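Local coordinates for protein gamma-glutamyltranspeptidase (Klebsiella pneumoniae subsp. pneumoniae, PDB 5HFT) that converts oxamate to oxalate in the uric acid degradation pathway and belongs to the gamma-glutamyltransferase family of N-terminal nucleophile hydrolases, at residues Thr96-Ile99 against Pro104-Glu107. Sequence-based numbering, arbitrary orientation.
Sequences TRYI and PLQE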
loop_
_atom_site.group_PDB
_atom_site.type_symbol
_atom_site.label_atom_id
_atom_site.label_comp_id
_atom_site.label_asym_id
_atom_site.label_seq_id
_atom_site.Cartn_x
_atom_site.Cartn_y
_atom_site.Cartn_z
ATOM N N THR C 96 9.254 2.336 18.946
ATOM C CA THR C 96 9.771 2.641 20.270
ATOM C C THR C 96 8.658 2.597 21.320
ATOM O O THR C 96 8.869 2.090 22.424
ATOM C CB THR C 96 10.505 3.987 20.255
ATOM O OG1 THR C 96 11.109 4.210 21.531
ATOM C CG2 THR C 96 9.581 5.120 19.981
ATOM N N ARG C 97 7.457 3.081 20.991
ATOM C CA ARG C 97 6.353 3.030 21.948
ATOM C C ARG C 97 5.909 1.596 22.211
ATOM O O ARG C 97 5.917 1.133 23.356
ATOM C CB ARG C 97 5.176 3.865 21.447
ATOM C CG ARG C 97 5.129 5.250 22.046
ATOM C CD ARG C 97 4.630 6.213 21.014
ATOM N NE ARG C 97 4.576 7.584 21.498
ATOM C CZ ARG C 97 4.267 8.616 20.717
ATOM N NH1 ARG C 97 4.003 8.425 19.427
ATOM N NH2 ARG C 97 4.233 9.842 21.217
ATOM N N TYR C 98 5.497 0.878 21.164
ATOM C CA TYR C 98 4.942 -0.454 21.385
ATOM C C TYR C 98 6.019 -1.438 21.816
ATOM O O TYR C 98 5.942 -2.035 22.898
ATOM C CB TYR C 98 4.218 -0.958 20.135
ATOM C CG TYR C 98 3.642 -2.341 20.339
ATOM C CD1 TYR C 98 2.633 -2.577 21.276
ATOM C CD2 TYR C 98 4.099 -3.408 19.600
ATOM C CE1 TYR C 98 2.107 -3.845 21.470
ATOM C CE2 TYR C 98 3.585 -4.682 19.786
ATOM C CZ TYR C 98 2.592 -4.901 20.720
ATOM O OH TYR C 98 2.099 -6.183 20.873
ATOM N N ILE C 99 7.037 -1.621 20.976
ATOM C CA ILE C 99 8.043 -2.652 21.223
ATOM C C ILE C 99 8.947 -2.268 22.394
ATOM O O ILE C 99 9.157 -3.062 23.318
ATOM C CB ILE C 99 8.837 -2.927 19.931
ATOM C CG1 ILE C 99 7.855 -3.317 18.814
ATOM C CG2 ILE C 99 9.850 -4.023 20.148
ATOM C CD1 ILE C 99 8.485 -3.931 17.606
ATOM N N PRO C 104 0.450 -0.040 25.156
ATOM C CA PRO C 104 -0.467 -0.926 24.431
ATOM C C PRO C 104 -0.566 -0.528 22.964
ATOM O O PRO C 104 -0.394 0.640 22.605
ATOM C CB PRO C 104 -1.805 -0.735 25.156
ATOM C CG PRO C 104 -1.481 -0.129 26.473
ATOM C CD PRO C 104 -0.144 0.528 26.379
ATOM N N LEU C 105 -0.843 -1.526 22.114
ATOM C CA LEU C 105 -0.736 -1.329 20.671
ATOM C C LEU C 105 -1.562 -0.141 20.208
ATOM O O LEU C 105 -1.049 0.757 19.537
ATOM C CB LEU C 105 -1.183 -2.584 19.919
ATOM C CG LEU C 105 -1.093 -2.477 18.384
ATOM C CD1 LEU C 105 0.353 -2.297 17.916
ATOM C CD2 LEU C 105 -1.700 -3.696 17.714
ATOM N N GLN C 106 -2.848 -0.117 20.573
ATOM C CA GLN C 106 -3.734 0.965 20.141
ATOM C C GLN C 106 -3.254 2.321 20.656
ATOM O O GLN C 106 -3.265 3.312 19.916
ATOM C CB GLN C 106 -5.165 0.663 20.591
ATOM C CG GLN C 106 -6.251 1.677 20.187
ATOM C CD GLN C 106 -6.281 2.029 18.698
ATOM O OE1 GLN C 106 -6.825 1.297 17.873
ATOM N NE2 GLN C 106 -5.733 3.185 18.364
ATOM N N GLU C 107 -2.764 2.375 21.896
ATOM C CA GLU C 107 -2.239 3.639 22.398
ATOM C C GLU C 107 -0.979 4.045 21.649
ATOM O O GLU C 107 -0.775 5.234 21.380
ATOM C CB GLU C 107 -1.966 3.554 23.900
#
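A short connection links helix 88-101 to the short helix 105-110, and at the corner Tyr98 of the first packs against Leu105, the opening residue of the second. The aromatic ring is the flat partner: methyl CD1 of Leu105 sits over its centre as a CH-pi contact, 4.0 Å from the ring centroid and only 9° off the normal. Lower on the leucine, CB approaches Tyr98 CE1 at 3.8 Å, while Leu105 CA lies 3.6 Å from Tyr98 CD1, bringing the ring against backbone as well as side chain. With CG anti to the backbone N (chi1 180°), the tyrosine reaches across to the neighbouring helix, whose N-cap is Pro104; the carbonyl carbon of that proline is 4.2 Å from Tyr98 CD1. In this Ntn-hydrolase chain the same two side chains also rest on the antiparallel sheet: both touch Val165 of strand 160-166, and Leu105 goes on to Ala175 of strand 172-175. Tyr98 OH makes a weak hydrogen bond with NH1 of Arg75. At the flank, Arg97 uses NH2 to hydrogen-bond the carbonyl oxygen of Pro112, tying the first helix to the chain beyond the second.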